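Xyloglucan-specific endo-beta-1,4-glucanase (Uncultured bacterium, PDB 4W85) probably cleaves internal beta-1,4-glucosidic linkages in the backbone of the plant cell-wall polysaccharide xyloglucan, as a family 5 glycoside hydrolase. Local coordinates at residues Leu18-Asp23 with Trp304-Tyr309; Leu22-Gly27 with Thr35-Pro40. The protein carries 1 engineered substitution. All coordinates share one frame; numbering follows the deposited sequence.

Contact 1 (Leu18-Asp23 with Trp304-Tyr309); sequences LGNTLD and WDNNIY. With BGC (beta-D-glucopyranose), chain C.
Gly-19 packs against Trp-304 and Asp-305 in a buried contact at the seam of the TIM barrel, where the chain leaving the first strand meets the end of the eighth. One backbone hydrogen bond crosses it, from Gly-19 N to Asp-305 O at 3.0 Å, rather bent at 137°. The CA of Gly-19 lies over one face of the indole, 3.5 Å from Trp-304 CH2, and makes a CH-pi contact with the six-membered ring; a beta carbon would run into the ring and into Asp-305 O, which is why glycine suits this place. Trp-304 sends its CG anti to the backbone N (chi1 -176°), carrying the ring across to the other segment. At its edge, in the ring plane, Asp-23 OD2 comes within 3.4 Å of CH2, the carboxylate standing nearly perpendicular. That carboxylate also ties back its own loop: OD2 receives Asn-20 N on its syn lone pair, and OD1 receives Thr-21 N from above its plane at 2.7 Å. A water at the indole edge accepts from Trp-304 NE1 (2.9 Å) and from Asn-306 ND2, and donates to Asn-20 OD1, so three polar groups share one mediator. Asn-306 ND2 has a further partner in Glu-314 O. The other end of the Asn-20 amide faces glucose, with ND2 3.5 Å from its ring oxygen O5, while Ile-308 CD1 supplies an apolar contact to glucose C6. Away from the sugar, toward the barrel strands, Leu-18 touches Val-87 of helix 78-93, Trp-304 bonds through its backbone to Thr-272 on strand 267-272, and Asp-305 OD2 reaches Trp-16 NE1 on strand 15-18.

Contact 2 (Leu22-Gly27 with Thr35-Pro40); sequences LDATGG and TSWGNP. With BGC (beta-D-glucopyranose), chain C.
Gly-26 and Ser-36 bring their CA atoms to 5.0 Å where two irregular parts of one loop meet, the second bent by a type I beta turn from Thr-35 to Gly-38. Ser-36 OG lies 3.1 Å from Gly-26 N, a weak, bent hydrogen bond (131°), and is also hydrogen-bonded to Ala-33 O. Glycine suits position 26 because the Ser-36 CB sits just 3.5 Å from its CA, where a beta carbon would collide. The main side chain is Trp-37, whose CG stands opposite the carbonyl carbon (chi1 -75°), laying the indole across the backbone of Ala-24 and Thr-25. Ala-24 presses its methyl onto one face: CB is 3.4 Å from Trp-37 CD2 and makes a CH-pi contact with the five-membered ring. Alanine is small enough to let the ring lie this low. Thr-25 N sits over the same face toward the rim, and Thr-25 OG1 approaches Trp-37 CZ2 obliquely at 3.4 Å. In the ring plane, a water accepts from Trp-37 NE1 at 2.8 Å and is hydrogen-bonded to Thr-25 OG1, tying the indole edge to the neighbouring segment. The opposite face carries the sugar, glucose C3 lying 3.9 Å from Trp-37 CE2. Replacing the tryptophan with an alanine would probably strip the glucose of its flat support and leave the Ala-24 methyl without the ring it packs against. An indole backed by protein on one face and meeting a pyranose with the other is the aromatic platform familiar from carbohydrate-binding clefts of glycoside hydrolases.

How the contacts relate
Contact 1 is the deeper of the two, joining the loop that leaves strand 15-18 to the end of strand 300-305 almost entirely among buried residues; contact 2 lies farther out, within a single loop and partly open to solvent. They share Leu-22 and Asp-23, and their centres are about 9 Å apart. Asn-39 ties them together, its OD1 2.9 Å from Asn-307 ND2 and its ND2 2.9 Å from Asn-20 O, both probable hydrogen bonds. Each uses a tryptophan, but differently: Trp-304 is held within the protein by glycine, carboxylate and water, whereas Trp-37 offers a face to ligand. Both touch the glucose, contact 1 through an amide and an isoleucine methyl, contact 2 through an aromatic surface.

Contact 1 (Leu18-Asp23 with Trp304-Tyr309)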
ATOM      1  N   LEU A  18       8.122  -3.209  -0.829  1.00 22.00           N
ATOM      2  CA  LEU A  18       8.752  -4.412  -1.505  1.00 19.24           C
ATOM      3  C   LEU A  18       8.017  -4.776  -2.769  1.00 19.84           C
ATOM      4  O   LEU A  18       7.344  -5.782  -2.897  1.00 22.40           O
ATOM      5  CB  LEU A  18       8.839  -5.601  -0.464  1.00 20.04           C
ATOM      6  CG  LEU A  18       9.642  -6.827  -0.846  1.00 17.70           C
ATOM      7  CD1 LEU A  18      11.159  -6.530  -0.875  1.00 21.10           C
ATOM      8  CD2 LEU A  18       9.307  -7.965   0.096  1.00 21.18           C
ATOM      9  N   GLY A  19       8.112  -3.889  -3.761  1.00 21.04           N
ATOM     10  CA  GLY A  19       7.278  -3.991  -4.899  1.00 18.81           C
ATOM     11  C   GLY A  19       7.720  -5.029  -5.949  1.00 19.08           C
ATOM     12  O   GLY A  19       8.927  -5.384  -6.033  1.00 23.27           O
ATOM     13  N   ASN A  20       6.720  -5.572  -6.667  1.00 21.10           N
ATOM     14  CA  ASN A  20       6.918  -6.550  -7.721  1.00 24.22           C
ATOM     15  C   ASN A  20       7.669  -7.792  -7.160  1.00 24.82           C
ATOM     16  O   ASN A  20       8.606  -8.316  -7.778  1.00 24.81           O
ATOM     17  CB  ASN A  20       7.732  -5.929  -8.901  1.00 25.94           C
ATOM     18  CG  ASN A  20       6.890  -5.057  -9.824  1.00 24.68           C
ATOM     19  OD1 ASN A  20       5.769  -4.643  -9.521  1.00 25.25           O
ATOM     20  ND2 ASN A  20       7.441  -4.802 -11.001  1.00 26.30           N
ATOM     21  N   THR A  21       7.256  -8.234  -5.981  1.00 21.50           N
ATOM     22  CA  THR A  21       7.957  -9.348  -5.284  1.00 21.04           C
ATOM     23  C   THR A  21       6.864 -10.348  -4.885  1.00 22.03           C
ATOM     24  O   THR A  21       6.436 -11.117  -5.750  1.00 22.11           O
ATOM     25  CB  THR A  21       8.748  -8.751  -4.176  1.00 19.51           C
ATOM     26  OG1 THR A  21       9.600  -7.736  -4.729  1.00 21.41           O
ATOM     27  CG2 THR A  21       9.573  -9.807  -3.374  1.00 19.33           C
ATOM     28  N   LEU A  22       6.364 -10.318  -3.643  1.00 22.42           N
ATOM     29  CA  LEU A  22       5.284 -11.222  -3.256  1.00 21.89           C
ATOM     30  C   LEU A  22       3.964 -10.884  -3.931  1.00 22.21           C
ATOM     31  O   LEU A  22       3.036 -11.735  -3.929  1.00 22.13           O
ATOM     32  CB  LEU A  22       5.146 -11.359  -1.733  1.00 20.24           C
ATOM     33  CG  LEU A  22       6.408 -11.774  -1.010  1.00 23.54           C
ATOM     34  CD1 LEU A  22       6.249 -11.704   0.489  1.00 23.65           C
ATOM     35  CD2 LEU A  22       6.818 -13.199  -1.395  1.00 22.84           C
ATOM     36  N   ASP A  23       3.890  -9.682  -4.505  1.00 22.51           N
ATOM     37  CA  ASP A  23       2.773  -9.254  -5.282  1.00 21.93           C
ATOM     38  C   ASP A  23       2.792  -9.737  -6.722  1.00 22.80           C
ATOM     39  O   ASP A  23       1.746  -9.695  -7.410  1.00 23.00           O
ATOM     40  CB  ASP A  23       2.623  -7.740  -5.264  1.00 21.92           C
ATOM     41  CG  ASP A  23       3.944  -6.991  -5.505  1.00 24.68           C
ATOM     42  OD1 ASP A  23       4.956  -7.365  -4.884  1.00 24.42           O
ATOM     43  OD2 ASP A  23       3.913  -6.001  -6.318  1.00 22.98           O
ATOM     44  N   TRP A 304       6.769   3.511  -3.391  1.00 21.01           N
ATOM     45  CA  TRP A 304       6.786   2.349  -4.211  1.00 20.43           C
ATOM     46  C   TRP A 304       8.150   2.060  -4.786  1.00 21.35           C
ATOM     47  O   TRP A 304       8.735   2.907  -5.450  1.00 22.53           O
ATOM     48  CB  TRP A 304       5.740   2.446  -5.320  1.00 22.75           C
ATOM     49  CG  TRP A 304       5.639   1.209  -6.148  1.00 21.40           C
ATOM     50  CD1 TRP A 304       6.089   1.036  -7.414  1.00 23.76           C
ATOM     51  CD2 TRP A 304       5.044  -0.032  -5.757  1.00 25.85           C
ATOM     52  NE1 TRP A 304       5.796  -0.240  -7.868  1.00 23.41           N
ATOM     53  CE2 TRP A 304       5.190  -0.931  -6.853  1.00 26.21           C
ATOM     54  CE3 TRP A 304       4.415  -0.479  -4.577  1.00 23.24           C
ATOM     55  CZ2 TRP A 304       4.717  -2.217  -6.818  1.00 27.47           C
ATOM     56  CZ3 TRP A 304       3.951  -1.763  -4.544  1.00 22.13           C
ATOM     57  CH2 TRP A 304       4.095  -2.626  -5.665  1.00 24.65           C
ATOM     58  N   ASP A 305       8.686   0.859  -4.538  1.00 19.86           N
ATOM     59  CA  ASP A 305       9.993   0.492  -5.067  1.00 22.71           C
ATOM     60  C   ASP A 305       9.943  -0.872  -5.743  1.00 24.07           C
ATOM     61  O   ASP A 305       9.906  -1.861  -5.078  1.00 23.33           O
ATOM     62  CB  ASP A 305      11.046   0.501  -3.980  1.00 23.42           C
ATOM     63  CG  ASP A 305      12.436   0.329  -4.539  1.00 25.83           C
ATOM     64  OD1 ASP A 305      12.559  -0.274  -5.657  1.00 28.56           O
ATOM     65  OD2 ASP A 305      13.354   0.760  -3.832  1.00 23.35           O
ATOM     66  N   ASN A 306       9.957  -0.899  -7.079  1.00 21.83           N
ATOM     67  CA  ASN A 306       9.881  -2.160  -7.865  1.00 21.72           C
ATOM     68  C   ASN A 306      11.207  -2.681  -8.388  1.00 22.70           C
ATOM     69  O   ASN A 306      11.290  -3.696  -9.144  1.00 22.30           O
ATOM     70  CB  ASN A 306       8.893  -1.962  -8.987  1.00 21.83           C
ATOM     71  CG  ASN A 306       9.308  -0.838  -9.934  1.00 23.35           C
ATOM     72  OD1 ASN A 306      10.379  -0.211  -9.795  1.00 21.60           O
ATOM     73  ND2 ASN A 306       8.493  -0.645 -10.950  1.00 25.83           N
ATOM     74  N   ASN A 307      12.268  -2.077  -7.905  1.00 24.59           N
ATOM     75  CA  ASN A 307      13.618  -2.458  -8.330  1.00 25.60           C
ATOM     76  C   ASN A 307      13.889  -2.257  -9.860  1.00 27.85           C
ATOM     77  O   ASN A 307      14.769  -2.855 -10.390  1.00 32.91           O
ATOM     78  CB  ASN A 307      13.930  -3.876  -7.895  1.00 27.07           C
ATOM     79  CG  ASN A 307      15.415  -4.172  -7.859  1.00 29.75           C
ATOM     80  OD1 ASN A 307      16.221  -3.288  -7.727  1.00 29.84           O
ATOM     81  ND2 ASN A 307      15.761  -5.431  -7.942  1.00 29.66           N
ATOM     82  N   ILE A 308      13.179  -1.377 -10.525  1.00 26.86           N
ATOM     83  CA  ILE A 308      13.396  -1.078 -11.940  1.00 30.89           C
ATOM     84  C   ILE A 308      13.984   0.296 -12.005  1.00 30.27           C
ATOM     85  O   ILE A 308      13.371   1.253 -11.578  1.00 31.13           O
ATOM     86  CB  ILE A 308      12.087  -1.110 -12.761  1.00 29.74           C
ATOM     87  CG1 ILE A 308      11.519  -2.526 -12.695  1.00 30.89           C
ATOM     88  CG2 ILE A 308      12.320  -0.603 -14.209  1.00 29.62           C
ATOM     89  CD1 ILE A 308      10.172  -2.688 -13.380  1.00 28.58           C
ATOM     90  N   TYR A 309      15.170   0.409 -12.581  1.00 35.06           N
ATOM     91  CA  TYR A 309      15.830   1.719 -12.652  1.00 32.02           C
ATOM     92  C   TYR A 309      16.612   1.920 -13.961  1.00 36.12           C
ATOM     93  O   TYR A 309      16.311   2.857 -14.705  1.00 35.79           O
ATOM     94  CB  TYR A 309      16.742   1.902 -11.432  1.00 32.67           C
ATOM     95  CG  TYR A 309      17.354   3.279 -11.290  1.00 30.66           C
ATOM     96  CD1 TYR A 309      16.646   4.298 -10.641  1.00 29.71           C
ATOM     97  CD2 TYR A 309      18.635   3.562 -11.807  1.00 31.03           C
ATOM     98  CE1 TYR A 309      17.181   5.551 -10.471  1.00 33.35           C
ATOM     99  CE2 TYR A 309      19.199   4.856 -11.670  1.00 33.79           C
ATOM    100  CZ  TYR A 309      18.470   5.838 -11.015  1.00 33.07           C
ATOM    101  OH  TYR A 309      18.933   7.119 -10.809  1.00 33.99           O
TER
HETATM  102  C2  BGC C 501       4.299  -6.002 -15.106  1.00 51.45           C
HETATM  103  C3  BGC C 501       5.098  -7.277 -15.186  1.00 51.16           C
HETATM  104  C4  BGC C 501       6.543  -6.974 -15.483  1.00 53.29           C
HETATM  105  C5  BGC C 501       7.141  -6.116 -14.383  1.00 56.59           C
HETATM  106  C6  BGC C 501       8.667  -6.003 -14.614  1.00 53.02           C
HETATM  107  C1  BGC C 501       4.914  -5.162 -13.953  1.00 59.33           C
HETATM  108  O1  BGC C 501       4.145  -3.992 -13.579  1.00 57.05           O
HETATM  109  O2  BGC C 501       2.984  -6.468 -14.948  1.00 49.16           O
HETATM  110  O3  BGC C 501       4.691  -8.054 -16.250  1.00 52.99           O
HETATM  111  O4  BGC C 501       7.194  -8.206 -15.556  1.00 52.38           O
HETATM  112  O5  BGC C 501       6.322  -4.875 -14.272  1.00 61.50           O
HETATM  113  O6  BGC C 501       9.033  -5.611 -15.934  1.00 51.77           O
HETATM  114  O   HOH W   1       5.709  -1.670 -10.428  1.00 33.92           O

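Contact 2 (Leu22-Gly27 with Thr35-Pro40)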
ATOM      1  N   LEU A  22       6.364 -10.318  -3.643  1.00 22.42           N
ATOM      2  CA  LEU A  22       5.284 -11.222  -3.256  1.00 21.89           C
ATOM      3  C   LEU A  22       3.964 -10.884  -3.931  1.00 22.21           C
ATOM      4  O   LEU A  22       3.036 -11.735  -3.929  1.00 22.13           O
ATOM      5  CB  LEU A  22       5.146 -11.359  -1.733  1.00 20.24           C
ATOM      6  CG  LEU A  22       6.408 -11.774  -1.010  1.00 23.54           C
ATOM      7  CD1 LEU A  22       6.249 -11.704   0.489  1.00 23.65           C
ATOM      8  CD2 LEU A  22       6.818 -13.199  -1.395  1.00 22.84           C
ATOM      9  N   ASP A  23       3.890  -9.682  -4.505  1.00 22.51           N
ATOM     10  CA  ASP A  23       2.773  -9.254  -5.282  1.00 21.93           C
ATOM     11  C   ASP A  23       2.792  -9.737  -6.722  1.00 22.80           C
ATOM     12  O   ASP A  23       1.746  -9.695  -7.410  1.00 23.00           O
ATOM     13  CB  ASP A  23       2.623  -7.740  -5.264  1.00 21.92           C
ATOM     14  CG  ASP A  23       3.944  -6.991  -5.505  1.00 24.68           C
ATOM     15  OD1 ASP A  23       4.956  -7.365  -4.884  1.00 24.42           O
ATOM     16  OD2 ASP A  23       3.913  -6.001  -6.318  1.00 22.98           O
ATOM     17  N   ALA A  24       3.935 -10.225  -7.188  1.00 22.91           N
ATOM     18  CA  ALA A  24       3.988 -10.778  -8.528  1.00 24.14           C
ATOM     19  C   ALA A  24       3.134 -11.999  -8.739  1.00 23.98           C
ATOM     20  O   ALA A  24       2.985 -12.856  -7.860  1.00 24.22           O
ATOM     21  CB  ALA A  24       5.437 -11.014  -8.956  1.00 25.73           C
ATOM     22  N   THR A  25       2.673 -12.166  -9.975  1.00 24.01           N
ATOM     23  CA  THR A  25       1.596 -13.130 -10.273  1.00 23.05           C
ATOM     24  C   THR A  25       2.013 -14.308 -11.181  1.00 23.82           C
ATOM     25  O   THR A  25       1.173 -15.133 -11.516  1.00 24.80           O
ATOM     26  CB  THR A  25       0.392 -12.435 -10.879  1.00 25.10           C
ATOM     27  OG1 THR A  25       0.727 -11.902 -12.180  1.00 23.68           O
ATOM     28  CG2 THR A  25      -0.097 -11.339  -9.995  1.00 26.01           C
ATOM     29  N   GLY A  26       3.297 -14.399 -11.577  1.00 23.83           N
ATOM     30  CA  GLY A  26       3.777 -15.543 -12.362  1.00 24.67           C
ATOM     31  C   GLY A  26       4.019 -16.732 -11.455  1.00 26.93           C
ATOM     32  O   GLY A  26       3.841 -16.637 -10.248  1.00 24.52           O
ATOM     33  N   GLY A  27       4.359 -17.862 -12.047  1.00 23.08           N
ATOM     34  CA  GLY A  27       4.726 -19.032 -11.275  1.00 31.35           C
ATOM     35  C   GLY A  27       3.600 -19.827 -10.654  1.00 26.29           C
ATOM     36  O   GLY A  27       3.839 -20.851 -10.038  1.00 28.29           O
ATOM     37  N   THR A  35       9.816 -14.388  -7.495  1.00 23.57           N
ATOM     38  CA  THR A  35      10.919 -13.986  -8.353  1.00 25.88           C
ATOM     39  C   THR A  35      10.408 -13.921  -9.831  1.00 25.04           C
ATOM     40  O   THR A  35      11.179 -13.634 -10.727  1.00 26.11           O
ATOM     41  CB  THR A  35      12.108 -14.977  -8.336  1.00 26.02           C
ATOM     42  OG1 THR A  35      11.618 -16.258  -8.587  1.00 27.69           O
ATOM     43  CG2 THR A  35      12.897 -14.990  -7.005  1.00 28.09           C
ATOM     44  N   SER A  36       9.096 -14.071 -10.038  1.00 24.59           N
ATOM     45  CA  SER A  36       8.500 -14.259 -11.402  1.00 25.81           C
ATOM     46  C   SER A  36       8.522 -12.979 -12.215  1.00 26.60           C
ATOM     47  O   SER A  36       8.363 -12.984 -13.401  1.00 25.38           O
ATOM     48  CB  SER A  36       7.066 -14.777 -11.312  1.00 25.49           C
ATOM     49  OG  SER A  36       6.225 -13.766 -10.751  1.00 25.56           O
ATOM     50  N   TRP A  37       8.655 -11.851 -11.570  1.00 25.28           N
ATOM     51  CA  TRP A  37       8.743 -10.610 -12.322  1.00 25.57           C
ATOM     52  C   TRP A  37      10.166 -10.074 -12.281  1.00 25.04           C
ATOM     53  O   TRP A  37      10.349  -8.889 -12.457  1.00 30.05           O
ATOM     54  CB  TRP A  37       7.769  -9.568 -11.761  1.00 25.03           C
ATOM     55  CG  TRP A  37       6.278  -9.845 -12.141  1.00 25.05           C
ATOM     56  CD1 TRP A  37       5.794 -10.834 -12.933  1.00 26.70           C
ATOM     57  CD2 TRP A  37       5.134  -9.085 -11.711  1.00 22.08           C
ATOM     58  NE1 TRP A  37       4.383 -10.740 -12.999  1.00 25.55           N
ATOM     59  CE2 TRP A  37       3.997  -9.643 -12.302  1.00 23.34           C
ATOM     60  CE3 TRP A  37       4.982  -7.977 -10.884  1.00 22.18           C
ATOM     61  CZ2 TRP A  37       2.720  -9.132 -12.090  1.00 24.04           C
ATOM     62  CZ3 TRP A  37       3.750  -7.472 -10.683  1.00 24.59           C
ATOM     63  CH2 TRP A  37       2.615  -8.046 -11.275  1.00 23.92           C
ATOM     64  N   GLY A  38      11.141 -10.939 -12.006  1.00 25.81           N
ATOM     65  CA  GLY A  38      12.584 -10.563 -12.205  1.00 28.70           C
ATOM     66  C   GLY A  38      13.274 -10.013 -10.989  1.00 27.88           C
ATOM     67  O   GLY A  38      14.441  -9.672 -11.056  1.00 26.29           O
ATOM     68  N   ASN A  39      12.601  -9.949  -9.844  1.00 26.20           N
ATOM     69  CA  ASN A  39      13.320  -9.578  -8.645  1.00 26.24           C
ATOM     70  C   ASN A  39      13.926 -10.768  -7.932  1.00 26.12           C
ATOM     71  O   ASN A  39      13.408 -11.899  -7.996  1.00 24.76           O
ATOM     72  CB  ASN A  39      12.401  -8.792  -7.697  1.00 24.77           C
ATOM     73  CG  ASN A  39      12.274  -7.377  -8.150  1.00 29.10           C
ATOM     74  OD1 ASN A  39      13.273  -6.772  -8.555  1.00 33.06           O
ATOM     75  ND2 ASN A  39      11.094  -6.849  -8.127  1.00 26.41           N
ATOM     76  N   PRO A  40      15.025 -10.531  -7.257  1.00 27.08           N
ATOM     77  CA  PRO A  40      15.609 -11.635  -6.499  1.00 30.38           C
ATOM     78  C   PRO A  40      14.804 -11.923  -5.256  1.00 27.11           C
ATOM     79  O   PRO A  40      14.095 -11.043  -4.696  1.00 26.77           O
ATOM     80  CB  PRO A  40      16.975 -11.102  -6.098  1.00 29.16           C
ATOM     81  CG  PRO A  40      16.724  -9.652  -5.915  1.00 32.81           C
ATOM     82  CD  PRO A  40      15.703  -9.252  -6.977  1.00 29.30           C
TER
HETATM   83  C2  BGC C 501       4.299  -6.002 -15.106  1.00 51.45           C
HETATM   84  C3  BGC C 501       5.098  -7.277 -15.186  1.00 51.16           C
HETATM   85  C4  BGC C 501       6.543  -6.974 -15.483  1.00 53.29           C
HETATM   86  C5  BGC C 501       7.141  -6.116 -14.383  1.00 56.59           C
HETATM   87  C6  BGC C 501       8.667  -6.003 -14.614  1.00 53.02           C
HETATM   88  C1  BGC C 501       4.914  -5.162 -13.953  1.00 59.33           C
HETATM   89  O1  BGC C 501       4.145  -3.992 -13.579  1.00 57.05           O
HETATM   90  O2  BGC C 501       2.984  -6.468 -14.948  1.00 49.16           O
HETATM   91  O3  BGC C 501       4.691  -8.054 -16.250  1.00 52.99           O
HETATM   92  O4  BGC C 501       7.194  -8.206 -15.556  1.00 52.38           O
HETATM   93  O5  BGC C 501       6.322  -4.875 -14.272  1.00 61.50           O
HETATM   94  O6  BGC C 501       9.033  -5.611 -15.934  1.00 51.77           O
HETATM   95  O   HOH W   2       2.835 -12.596 -14.469  1.00 28.82           O